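Local coordinates for negative regulator of ofd1 (Schizosaccharomyces pombe, PDB 3QTM), which is required for correct translation termination, directly inhibits ofd1, and promotes stability of the hypoxic transcription factor fragment Sre1N, probably by blocking its ofd1-accelerated degradation, at residues A235-A238 with V239-N242; F246-Y249 with Y250-L253. One frame throughout, in Å; residues are numbered along the deposited sequence.

Contact 1: A235-A238 with V239-N242; sequences AQEA and VLNN
N242 and A238 meet one turn apart in a local i to i+4 contact on helix 229-254 of this all-helical, tetratricopeptide-repeat-class protein. Four successive i+4 backbone bonds establish the alpha helix, the shortest being L240 N to Q236 O at 2.7 Å and nearly straight (172°). The carbonyl of A238 is gripped twice: N242 N donates to its O at 3.1 Å, and the side-chain ND2 of N242 reaches the same A238 O at 2.8 Å in a more bent bond. The two donors come from opposite faces of the carbonyl plane, ND2 standing 43° out of it, so this second bond does not follow a lone pair. With CG anti to its own carbonyl carbon (chi1 -75°), N242 folds its amide back along the helix, while OD1 is bonded to S192 OG. Replacing N242 by alanine would probably leave S192 OG without this acceptor and A238 O with one donor fewer. V239 CG2 lies 3.3 Å from A235 O. A238 and V239 pack on W218 of helix 213-220, L240 and E237 touch I282 of helix 262-285, E237 OE2 forms a salt bridge with R291, and S192 ties these two turns to helix 188-197.

Contact 2: F246-Y249 with Y250-L253; sequences FAEY and YMDL
F246, Y249 and Y250 form an aromatic cluster along the last turns of helix 229-254 in this tetratricopeptide-repeat protein. The backbone of 246-253 pairs in the alpha-helical pattern: Y250 N donates to F246 O, M251 N to A247 O at 3.0 Å, D252 N to E248 O at 2.8 Å and L253 N to Y249 O. The A247 carbonyl, with M251 N in its plane, also receives a weak, bent bond from Y250 N (122° at the hydrogen). D252 OD1 lies close to E248 O, but both are acceptors, so that carbonyl is served by the D252 amide and not by the carboxylate. The phenol of Y250 finds its partner outside the turn, in E204 OE2.

Around these bonds the rings are arranged in two ways. Y249 turns an edge to the face of Y250, a T-shaped pair with planes at 75°; CG of Y249 anti to its backbone N (chi1 168°) swings the ring there. F246 and Y250 lie almost parallel but slid apart, with little overlap, and F246 also stacks with W271. Over one face of Y249 sits CD1 of L253. M251, a selenomethionine, bends at its third torsion and brings CE to 3.4 Å from E248 CG. In the T-shaped pair, Y249 CD2 stands above the centre of the Y250 ring, 3.7 Å from its plane.

In the fold
Contacts 1 and 2 follow in series on helix 229-254, their centres about 17 Å apart, and both fall in the C-terminal family region. Contact 1 is the more central: its centre is about 9 Å from the centre of the chain, with five of eight residues buried, against about 21 Å and three for contact 2. Helix 262-285 flanks both, but the other neighbours change, from helices 213-220 and 188-197 at 235-242 to helix 204-209 at 246-253. The chemistry differs as well. Both make outward polar links, contact 1 through the N242 amide and the E237 salt bridge, contact 2 through the Y250 hydroxyl, but small and aliphatic packing in the first gives way to aromatic packing in the second.

Contact 1: A235-A238 with V239-N242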
loop_
_atom_site.group_PDB
_atom_site.type_symbol
_atom_site.label_atom_id
_atom_site.label_comp_id
_atom_site.label_asym_id
_atom_site.label_seq_id
_atom_site.Cartn_x
_atom_site.Cartn_y
_atom_site.Cartn_z
ATOM N N ALA A 235 -6.893 0.821 -5.681
ATOM C CA ALA A 235 -6.146 2.057 -5.421
ATOM C C ALA A 235 -6.996 3.130 -4.714
ATOM O O ALA A 235 -6.558 3.739 -3.736
ATOM C CB ALA A 235 -5.582 2.613 -6.742
ATOM N N GLN A 236 -8.203 3.364 -5.222
ATOM C CA GLN A 236 -9.076 4.393 -4.664
ATOM C C GLN A 236 -9.542 4.015 -3.259
ATOM O O GLN A 236 -9.649 4.877 -2.392
ATOM C CB GLN A 236 -10.272 4.673 -5.579
ATOM C CG GLN A 236 -9.921 5.337 -6.909
ATOM C CD GLN A 236 -9.430 6.781 -6.758
ATOM O OE1 GLN A 236 -9.380 7.337 -5.655
ATOM N NE2 GLN A 236 -9.064 7.389 -7.875
ATOM N N GLU A 237 -9.796 2.726 -3.028
ATOM C CA GLU A 237 -10.100 2.243 -1.677
ATOM C C GLU A 237 -8.964 2.533 -0.690
ATOM O O GLU A 237 -9.214 2.880 0.474
ATOM C CB GLU A 237 -10.408 0.743 -1.680
ATOM C CG GLU A 237 -11.653 0.350 -2.464
ATOM C CD GLU A 237 -12.916 0.408 -1.627
ATOM O OE1 GLU A 237 -12.984 1.255 -0.709
ATOM O OE2 GLU A 237 -13.841 -0.400 -1.879
ATOM N N ALA A 238 -7.719 2.378 -1.140
ATOM C CA ALA A 238 -6.575 2.665 -0.275
ATOM C C ALA A 238 -6.471 4.175 -0.031
ATOM O O ALA A 238 -6.104 4.624 1.055
ATOM C CB ALA A 238 -5.276 2.129 -0.879
ATOM N N VAL A 239 -6.779 4.964 -1.052
ATOM C CA VAL A 239 -6.811 6.414 -0.871
ATOM C C VAL A 239 -7.944 6.825 0.083
ATOM O O VAL A 239 -7.727 7.593 1.011
ATOM C CB VAL A 239 -6.941 7.147 -2.205
ATOM C CG1 VAL A 239 -7.159 8.642 -1.969
ATOM C CG2 VAL A 239 -5.703 6.887 -3.053
ATOM N N LEU A 240 -9.143 6.295 -0.132
ATOM C CA LEU A 240 -10.242 6.569 0.783
ATOM C C LEU A 240 -9.852 6.249 2.238
ATOM O O LEU A 240 -10.110 7.043 3.150
ATOM C CB LEU A 240 -11.496 5.791 0.375
ATOM C CG LEU A 240 -12.700 5.928 1.311
ATOM C CD1 LEU A 240 -13.111 7.387 1.438
ATOM C CD2 LEU A 240 -13.859 5.090 0.811
ATOM N N ASN A 241 -9.213 5.099 2.446
ATOM C CA ASN A 241 -8.728 4.714 3.772
ATOM C C ASN A 241 -7.737 5.703 4.396
ATOM O O ASN A 241 -7.824 6.026 5.583
ATOM C CB ASN A 241 -8.085 3.329 3.731
ATOM C CG ASN A 241 -7.518 2.919 5.078
ATOM O OD1 ASN A 241 -8.259 2.771 6.049
ATOM N ND2 ASN A 241 -6.198 2.740 5.148
ATOM N N ASN A 242 -6.776 6.171 3.612
ATOM C CA ASN A 242 -5.840 7.166 4.127
ATOM C C ASN A 242 -6.536 8.488 4.494
ATOM O O ASN A 242 -6.249 9.071 5.541
ATOM C CB ASN A 242 -4.666 7.376 3.168
ATOM C CG ASN A 242 -3.649 6.213 3.217
ATOM O OD1 ASN A 242 -2.822 6.128 4.127
ATOM N ND2 ASN A 242 -3.715 5.323 2.228
#

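Contact 2: F246-Y249 with Y250-L253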
loop_
_atom_site.group_PDB
_atom_site.type_symbol
_atom_site.label_atom_id
_atom_site.label_comp_id
_atom_site.label_asym_id
_atom_site.label_seq_id
_atom_site.Cartn_x
_atom_site.Cartn_y
_atom_site.Cartn_z
ATOM N N PHE A 246 -6.755 10.064 8.337
ATOM C CA PHE A 246 -6.250 11.373 8.695
ATOM C C PHE A 246 -7.353 12.165 9.404
ATOM O O PHE A 246 -7.109 12.836 10.414
ATOM C CB PHE A 246 -5.744 12.121 7.470
ATOM C CG PHE A 246 -4.458 12.840 7.709
ATOM C CD1 PHE A 246 -4.195 13.415 8.941
ATOM C CD2 PHE A 246 -3.510 12.948 6.709
ATOM C CE1 PHE A 246 -3.002 14.083 9.176
ATOM C CE2 PHE A 246 -2.312 13.618 6.935
ATOM C CZ PHE A 246 -2.060 14.185 8.170
ATOM N N ALA A 247 -8.571 12.070 8.877
ATOM C CA ALA A 247 -9.715 12.693 9.521
ATOM C C ALA A 247 -9.804 12.261 10.979
ATOM O O ALA A 247 -9.971 13.101 11.856
ATOM C CB ALA A 247 -11.003 12.366 8.784
ATOM N N GLU A 248 -9.687 10.962 11.242
ATOM C CA GLU A 248 -9.761 10.466 12.621
ATOM C C GLU A 248 -8.623 10.979 13.478
ATOM O O GLU A 248 -8.790 11.205 14.673
ATOM C CB GLU A 248 -9.751 8.948 12.669
ATOM C CG GLU A 248 -10.991 8.316 12.132
ATOM C CD GLU A 248 -10.784 6.849 11.850
ATOM O OE1 GLU A 248 -9.841 6.259 12.439
ATOM O OE2 GLU A 248 -11.556 6.295 11.035
ATOM N N TYR A 249 -7.457 11.147 12.869
ATOM C CA TYR A 249 -6.310 11.691 13.573
ATOM C C TYR A 249 -6.708 13.013 14.218
ATOM O O TYR A 249 -6.437 13.260 15.398
ATOM C CB TYR A 249 -5.162 11.903 12.597
ATOM C CG TYR A 249 -4.003 12.724 13.129
ATOM C CD1 TYR A 249 -3.069 12.174 14.006
ATOM C CD2 TYR A 249 -3.826 14.041 12.724
ATOM C CE1 TYR A 249 -1.998 12.926 14.476
ATOM C CE2 TYR A 249 -2.764 14.797 13.182
ATOM C CZ TYR A 249 -1.850 14.241 14.053
ATOM O OH TYR A 249 -0.794 15.018 14.493
ATOM N N TYR A 250 -7.385 13.847 13.439
ATOM C CA TYR A 250 -7.779 15.159 13.907
ATOM C C TYR A 250 -8.955 15.114 14.870
ATOM O O TYR A 250 -8.972 15.833 15.867
ATOM C CB TYR A 250 -8.087 16.060 12.725
ATOM C CG TYR A 250 -6.847 16.521 12.008
ATOM C CD1 TYR A 250 -5.927 17.352 12.639
ATOM C CD2 TYR A 250 -6.594 16.134 10.700
ATOM C CE1 TYR A 250 -4.787 17.784 11.982
ATOM C CE2 TYR A 250 -5.466 16.558 10.036
ATOM C CZ TYR A 250 -4.564 17.382 10.677
ATOM O OH TYR A 250 -3.437 17.801 10.006
HETATM N N MSE A 251 -9.932 14.265 14.573
HETATM C CA MSE A 251 -11.100 14.144 15.427
HETATM C C MSE A 251 -10.676 13.659 16.797
HETATM O O MSE A 251 -11.213 14.095 17.811
HETATM C CB MSE A 251 -12.133 13.204 14.816
HETATM C CG MSE A 251 -12.683 13.703 13.484
HETATM SE SE MSE A 251 -14.101 12.577 12.726
HETATM C CE MSE A 251 -13.104 10.955 12.319
ATOM N N ASP A 252 -9.695 12.768 16.826
ATOM C CA ASP A 252 -9.183 12.265 18.095
ATOM C C ASP A 252 -8.505 13.365 18.899
ATOM O O ASP A 252 -8.674 13.437 20.113
ATOM C CB ASP A 252 -8.227 11.102 17.873
ATOM C CG ASP A 252 -8.944 9.847 17.423
ATOM O OD1 ASP A 252 -10.154 9.940 17.102
ATOM O OD2 ASP A 252 -8.304 8.773 17.384
ATOM N N LEU A 253 -7.741 14.217 18.221
ATOM C CA LEU A 253 -7.106 15.349 18.876
ATOM C C LEU A 253 -8.169 16.239 19.479
ATOM O O LEU A 253 -8.053 16.689 20.617
ATOM C CB LEU A 253 -6.283 16.161 17.881
ATOM C CG LEU A 253 -4.993 15.503 17.402
ATOM C CD1 LEU A 253 -4.232 16.434 16.474
ATOM C CD2 LEU A 253 -4.141 15.133 18.587
#